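PDB 2R77: phosphatidylethanolamine-binding protein, putative from Plasmodium falciparum, which probably binds phosphatidylethanolamine and may regulate protein kinase activity. Local coordinates for residues Pro20-Ser23 with Glu24-Asp28; Asp28-Pro32 with His33-Asn37; Lys117-Lys121 with Gly122-Asn126. One frame throughout, in Å; residues are numbered along the deposited sequence.

Contacts 1 and 2 are neighbours near the N-terminus, their centres about 9 Å apart. Helix 22-27 of contact 1 runs through the shared Asp-28 into the short helix 30-33 of contact 2. Leu-25 and Ile-22 of the first helix pack on Ile-30 and Ile-31 of the second, so that the two contacts form one N-terminal unit, packed on strand 196-201 at the edge of the five-stranded antiparallel sheet. Contact 3 comes much later, where strand 118-120, an outer strand of the three-stranded antiparallel sheet, turns toward strand 128-131. Its centre is about 28 Å from those of the other two, and it is a separate turn that touches neither.

Contact 1. Residues Pro20-Ser23 with Glu24-Asp28; sequences PTIS and ELKKD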
# COMPACT_ATOMS: atom_id res chain seq x y z
N PRO A 20 -2.83 2.87 -13.28
CA PRO A 20 -1.50 2.78 -13.90
C PRO A 20 -1.35 1.62 -14.88
O PRO A 20 -1.86 0.53 -14.65
CB PRO A 20 -0.55 2.63 -12.69
CG PRO A 20 -1.40 2.18 -11.57
CD PRO A 20 -2.78 2.73 -11.81
N THR A 21 -0.68 1.88 -16.00
CA THR A 21 -0.45 0.85 -17.01
C THR A 21 0.77 0.00 -16.63
O THR A 21 1.61 0.42 -15.81
CB THR A 21 -0.18 1.49 -18.39
OG1 THR A 21 1.09 2.16 -18.36
CG2 THR A 21 -1.29 2.50 -18.75
N ILE A 22 0.87 -1.17 -17.25
CA ILE A 22 2.06 -2.03 -17.11
C ILE A 22 3.34 -1.25 -17.42
O ILE A 22 4.35 -1.37 -16.71
CB ILE A 22 1.93 -3.31 -17.99
CG1 ILE A 22 0.72 -4.16 -17.58
CG2 ILE A 22 3.22 -4.14 -17.97
CD1 ILE A 22 0.74 -4.69 -16.14
N SER A 23 3.31 -0.43 -18.48
CA SER A 23 4.44 0.45 -18.82
C SER A 23 4.84 1.39 -17.67
O SER A 23 6.02 1.50 -17.34
CB SER A 23 4.14 1.26 -20.09
OG SER A 23 5.14 2.27 -20.30
N GLU A 24 3.86 2.08 -17.08
CA GLU A 24 4.12 2.95 -15.94
C GLU A 24 4.69 2.18 -14.74
O GLU A 24 5.61 2.67 -14.07
CB GLU A 24 2.85 3.69 -15.50
CG GLU A 24 2.36 4.76 -16.46
CD GLU A 24 1.14 5.45 -15.92
OE1 GLU A 24 1.29 6.56 -15.35
OE2 GLU A 24 0.03 4.86 -16.03
N LEU A 25 4.15 0.98 -14.49
CA LEU A 25 4.63 0.14 -13.38
C LEU A 25 6.06 -0.29 -13.63
O LEU A 25 6.89 -0.30 -12.72
CB LEU A 25 3.74 -1.09 -13.18
CG LEU A 25 2.28 -0.84 -12.78
CD1 LEU A 25 1.44 -2.11 -12.88
CD2 LEU A 25 2.18 -0.18 -11.39
N LYS A 26 6.37 -0.66 -14.87
CA LYS A 26 7.74 -1.06 -15.21
C LYS A 26 8.73 0.10 -15.13
O LYS A 26 9.90 -0.10 -14.76
CB LYS A 26 7.78 -1.77 -16.56
CG LYS A 26 7.10 -3.14 -16.53
CD LYS A 26 7.27 -3.93 -17.82
CE LYS A 26 6.95 -5.40 -17.57
NZ LYS A 26 6.79 -6.22 -18.81
N LYS A 27 8.26 1.30 -15.43
CA LYS A 27 9.10 2.50 -15.42
C LYS A 27 9.79 2.72 -14.05
O LYS A 27 10.97 3.06 -14.00
CB LYS A 27 8.30 3.74 -15.84
CG LYS A 27 9.11 5.04 -15.76
CD LYS A 27 8.25 6.27 -16.05
CE LYS A 27 8.77 7.48 -15.26
NZ LYS A 27 10.22 7.76 -15.51
N ASP A 28 9.06 2.52 -12.96
CA ASP A 28 9.66 2.63 -11.63
C ASP A 28 10.01 1.27 -11.03
O ASP A 28 10.26 1.18 -9.83
CB ASP A 28 8.75 3.40 -10.66
CG ASP A 28 8.69 4.87 -10.97
OD1 ASP A 28 9.67 5.41 -11.53
OD2 ASP A 28 7.67 5.51 -10.60
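Thr-21 and Glu-24 form a capping box at the start of helix 22-27, each side chain bonding to the other's backbone N-H. Thr-21 is the N-cap: its OG1 accepts from Glu-24 N at 3.1 Å in a nearly straight bond (169°). With chi1 at 68°, OG1 sits between the backbone N and the carbonyl carbon, facing the first turn. In return, Glu-24 OE2 accepts from Thr-21 N, also at 3.1 Å, and is met on its anti side, 25° out of the carboxylate plane. The two side chains cross at about a right angle. The other carboxylate oxygen, Glu-24 OE1, is hydrogen-bonded to His-58 ND1, so both oxygens have partners, which should restrain the carboxylate's rotation.

Behind the cap, the first carbonyls are taken up by ordinary helical bonds. Thr-21 O receives Leu-25 N at 2.9 Å, Ile-22 O receives Lys-26 N, and Ser-23 O receives Lys-27 N in a more bent bond. A carboxylate at this end would be expected to interact favourably with the helix dipole.

On the more exposed flank, Ile-22 CG2 meets the aliphatic part of the extended Lys-26 chain, 4.0 Å from Lys-26 CE. The inner side is closed by Leu-25, buried against Tyr-199 and Trp-201 of strand 196-201, with its CD1 4.2 Å from Ile-22 CD1. Leu-25 sends its other methyl back to the residue before the cap, where CD2 comes within 4.1 Å of Pro-20 CB.

Contact 2. Residues Asp28-Pro32 with His33-Asn37; sequences DRIIP and HVFPN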
# COMPACT_ATOMS: atom_id res chain seq x y z
N ASP A 28 9.06 2.52 -12.96
CA ASP A 28 9.66 2.63 -11.63
C ASP A 28 10.01 1.27 -11.03
O ASP A 28 10.26 1.18 -9.83
CB ASP A 28 8.75 3.40 -10.66
CG ASP A 28 8.69 4.87 -10.97
OD1 ASP A 28 9.67 5.41 -11.53
OD2 ASP A 28 7.67 5.51 -10.60
N ARG A 29 10.01 0.23 -11.87
CA ARG A 29 10.29 -1.17 -11.47
C ARG A 29 9.36 -1.77 -10.39
O ARG A 29 9.71 -2.73 -9.67
CB ARG A 29 11.77 -1.36 -11.14
CG ARG A 29 12.65 -1.12 -12.36
CD ARG A 29 14.10 -1.31 -12.04
NE ARG A 29 14.41 -2.69 -11.64
CZ ARG A 29 14.50 -3.73 -12.48
NH1 ARG A 29 14.81 -4.93 -12.00
NH2 ARG A 29 14.31 -3.58 -13.77
N ILE A 30 8.16 -1.19 -10.31
CA ILE A 30 7.08 -1.78 -9.51
C ILE A 30 6.85 -3.23 -9.92
O ILE A 30 6.65 -4.09 -9.07
CB ILE A 30 5.80 -0.98 -9.62
CG1 ILE A 30 6.05 0.51 -9.28
CG2 ILE A 30 4.71 -1.63 -8.75
CD1 ILE A 30 6.85 0.77 -7.96
N ILE A 31 6.88 -3.48 -11.23
CA ILE A 31 7.18 -4.83 -11.74
C ILE A 31 8.66 -4.78 -12.13
O ILE A 31 9.02 -3.93 -12.94
CB ILE A 31 6.37 -5.18 -13.01
CG1 ILE A 31 4.87 -5.14 -12.73
CG2 ILE A 31 6.80 -6.55 -13.58
CD1 ILE A 31 4.04 -5.00 -14.01
N PRO A 32 9.50 -5.70 -11.58
CA PRO A 32 9.18 -6.88 -10.76
C PRO A 32 9.36 -6.72 -9.26
O PRO A 32 9.25 -7.72 -8.56
CB PRO A 32 10.23 -7.89 -11.21
CG PRO A 32 11.45 -7.02 -11.47
CD PRO A 32 10.95 -5.64 -11.90
N HIS A 33 9.68 -5.52 -8.78
CA HIS A 33 10.04 -5.35 -7.37
C HIS A 33 8.90 -5.64 -6.41
O HIS A 33 9.10 -6.30 -5.38
CB HIS A 33 10.62 -3.99 -7.07
CG HIS A 33 11.25 -3.91 -5.72
ND1 HIS A 33 12.37 -4.64 -5.37
CD2 HIS A 33 10.90 -3.21 -4.62
CE1 HIS A 33 12.68 -4.39 -4.11
NE2 HIS A 33 11.81 -3.52 -3.63
N VAL A 34 7.71 -5.13 -6.74
CA VAL A 34 6.55 -5.22 -5.87
C VAL A 34 5.61 -6.30 -6.40
O VAL A 34 5.20 -7.19 -5.64
CB VAL A 34 5.82 -3.87 -5.77
CG1 VAL A 34 4.56 -4.03 -4.93
CG2 VAL A 34 6.75 -2.78 -5.19
N PHE A 35 5.28 -6.22 -7.69
CA PHE A 35 4.54 -7.28 -8.40
C PHE A 35 5.51 -8.05 -9.30
O PHE A 35 6.19 -7.43 -10.14
CB PHE A 35 3.44 -6.66 -9.26
CG PHE A 35 2.52 -5.72 -8.49
CD1 PHE A 35 1.87 -6.13 -7.32
CD2 PHE A 35 2.35 -4.41 -8.93
CE1 PHE A 35 1.03 -5.25 -6.60
CE2 PHE A 35 1.51 -3.52 -8.22
CZ PHE A 35 0.85 -3.94 -7.06
N PRO A 36 5.58 -9.38 -9.14
CA PRO A 36 6.71 -10.05 -9.79
C PRO A 36 6.58 -10.12 -11.32
O PRO A 36 7.60 -10.28 -12.02
CB PRO A 36 6.73 -11.44 -9.13
CG PRO A 36 5.37 -11.66 -8.58
CD PRO A 36 4.70 -10.31 -8.40
N ASN A 37 5.36 -9.96 -11.83
CA ASN A 37 5.13 -9.98 -13.29
C ASN A 37 3.91 -9.19 -13.75
O ASN A 37 3.13 -8.67 -12.94
CB ASN A 37 5.09 -11.42 -13.82
CG ASN A 37 4.03 -12.27 -13.15
OD1 ASN A 37 2.85 -11.91 -13.12
ND2 ASN A 37 4.44 -13.41 -12.61
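Ile-30 O accepts from the residues four and five further on, Val-34 and Phe-35, so the last turn of the short helix 30-33 widens as it ends. Val-34 N lies 2.8 Å from Ile-30 O, and Phe-35 N reaches the same oxygen at 2.9 Å with the straighter bond (161°). One residue earlier, Arg-29 O, at the N-cap position, accepts from His-33 N at 2.9 Å.

Weaker polar contacts gather on Phe-35 O. The CA-H groups of Ile-31 and Pro-32 both point at it, with Ile-31 CA at 3.2 Å and Pro-32 CA at 3.1 Å. These two residues are joined by a cis peptide bond.

Apolar contacts run along the inner side. Ile-30 and Phe-35 lie side by side and point the same way; CG2 of Ile-30 approaches the ring obliquely, 3.7 Å from Phe-35 CD2. Val-34 CG1 sits over the centre of one ring face, 4.0 Å above the plane, and the ring also meets Tyr-199 edge-to-face. Ile-31 CG1 packs on Phe-35 CB at 4.0 Å, while Ile-31 CG2 touches Asn-37 CA. At the outer side, Pro-32 CD lies over one face of the Arg-29 guanidinium, toward its rim.

His-33 turns its imidazole away from the helix, chi1 -168°, and NE2 bonds to Pro-93 O. Ile-30 and Phe-35 both pack on strand 196-201; because backbone bonds within the turn satisfy the polar atoms at its centre, its apolar side can be buried there.

Contact 3. Residues Lys117-Lys121 with Gly122-Asn126; sequences KELIK and GTQKN
Leu-119 and Gln-124 meet on the closely packed side of this turn, where the leucine CD2 lies 3.8 Å from Gln-124 CG and their side chains cross at a slant. Leu-119 is buried and also touches Ile-74 and Phe-76 of strand 73-76. The glutamine's CG stands between its backbone N and carbonyl carbon (chi1 68°), and the extended remainder carries NE2 back to Glu-118 O at 2.9 Å. That donor lies well above the carbonyl plane, away from the lone pairs. NE2 also bonds to Thr-116 O, so the amide ties the returning chain to the strand and to the residues before it.

Backbone bonds join Ile-120 and Thr-123 in both directions. Ile-120 N reaches Thr-123 O at 3.0 Å in the carbonyl plane, whereas Thr-123 N meets Ile-120 O at 3.2 Å from above it.

Water occupies the looser parts. One molecule donates to Glu-118 O and, weakly, to Thr-123 O. A second accepts from Gly-122 N and donates weakly to Leu-119 O. At the tip, a third bridges Lys-121 O and Thr-123 OG1.

Both central residues have positive phi, which favours glycine; here the second is Gly-122 and the first is Lys-121. The arrangement is a type I' turn of the kind that closes two-residue beta-hairpins, here with a single antiparallel bridge and no regular strand on the returning side.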
# COMPACT_ATOMS: atom_id res chain seq x y z
N LYS A 117 -16.68 4.17 -0.97
CA LYS A 117 -15.63 4.72 -1.83
C LYS A 117 -14.69 5.78 -1.24
O LYS A 117 -13.73 6.17 -1.90
CB LYS A 117 -16.23 5.23 -3.14
CG LYS A 117 -16.82 4.09 -4.00
CD LYS A 117 -17.24 4.58 -5.38
CE LYS A 117 -18.54 5.38 -5.32
NZ LYS A 117 -18.62 6.19 -6.56
N GLU A 118 -14.97 6.25 -0.02
CA GLU A 118 -14.15 7.33 0.56
C GLU A 118 -13.65 6.98 1.94
O GLU A 118 -14.43 6.52 2.80
CB GLU A 118 -14.96 8.64 0.62
CG GLU A 118 -14.16 9.87 1.04
CD GLU A 118 -15.03 11.12 1.11
OE1 GLU A 118 -16.27 10.98 1.33
OE2 GLU A 118 -14.48 12.22 0.92
N LEU A 119 -12.36 7.21 2.15
CA LEU A 119 -11.76 7.15 3.49
C LEU A 119 -11.37 8.57 3.88
O LEU A 119 -10.62 9.25 3.14
CB LEU A 119 -10.52 6.25 3.49
CG LEU A 119 -10.75 4.76 3.31
CD1 LEU A 119 -9.43 4.04 3.04
CD2 LEU A 119 -11.41 4.14 4.52
N ILE A 120 -11.88 9.02 5.03
CA ILE A 120 -11.57 10.37 5.51
C ILE A 120 -10.68 10.21 6.72
O ILE A 120 -11.04 9.52 7.68
CB ILE A 120 -12.87 11.16 5.86
CG1 ILE A 120 -13.71 11.32 4.59
CG2 ILE A 120 -12.52 12.52 6.51
CD1 ILE A 120 -15.07 11.91 4.84
N LYS A 121 -9.47 10.77 6.61
CA LYS A 121 -8.47 10.63 7.66
C LYS A 121 -8.38 9.15 8.11
O LYS A 121 -8.34 8.82 9.29
CB LYS A 121 -8.76 11.59 8.83
CG LYS A 121 -8.74 13.06 8.38
CD LYS A 121 -8.98 14.04 9.53
CE LYS A 121 -8.92 15.45 8.99
NZ LYS A 121 -8.97 16.47 10.08
N GLY A 122 -8.35 8.28 7.10
CA GLY A 122 -8.08 6.86 7.28
C GLY A 122 -9.20 5.91 7.64
O GLY A 122 -8.95 4.73 7.81
N THR A 123 -10.43 6.40 7.75
CA THR A 123 -11.52 5.51 8.17
C THR A 123 -12.81 5.77 7.39
O THR A 123 -12.93 6.78 6.69
CB THR A 123 -11.82 5.63 9.70
OG1 THR A 123 -12.26 6.96 10.00
CG2 THR A 123 -10.56 5.31 10.55
N GLN A 124 -13.74 4.83 7.52
CA GLN A 124 -15.10 5.00 7.04
C GLN A 124 -15.96 4.07 7.89
O GLN A 124 -15.44 3.20 8.57
CB GLN A 124 -15.21 4.62 5.55
CG GLN A 124 -15.00 3.13 5.29
CD GLN A 124 -15.13 2.75 3.82
OE1 GLN A 124 -15.59 1.64 3.51
NE2 GLN A 124 -14.73 3.63 2.92
N LYS A 125 -17.27 4.26 7.87
CA LYS A 125 -18.15 3.37 8.62
C LYS A 125 -17.87 1.93 8.25
O LYS A 125 -17.76 1.60 7.06
CB LYS A 125 -19.63 3.69 8.33
CG LYS A 125 -20.34 4.33 9.49
CD LYS A 125 -21.80 4.66 9.17
CE LYS A 125 -22.31 5.74 10.13
NZ LYS A 125 -21.63 5.63 11.47
N ASN A 126 -17.73 1.09 9.28
CA ASN A 126 -17.55 -0.37 9.16
C ASN A 126 -16.16 -0.84 8.75
O ASN A 126 -15.93 -2.05 8.65
CB ASN A 126 -18.60 -0.98 8.23
CG ASN A 126 -20.01 -0.72 8.72
OD1 ASN A 126 -20.26 -0.65 9.93
ND2 ASN A 126 -20.94 -0.57 7.79
O HOH W 1 -15.75 8.14 5.18
O HOH W 2 -7.92 8.54 4.35
O HOH W 3 -10.58 9.10 10.77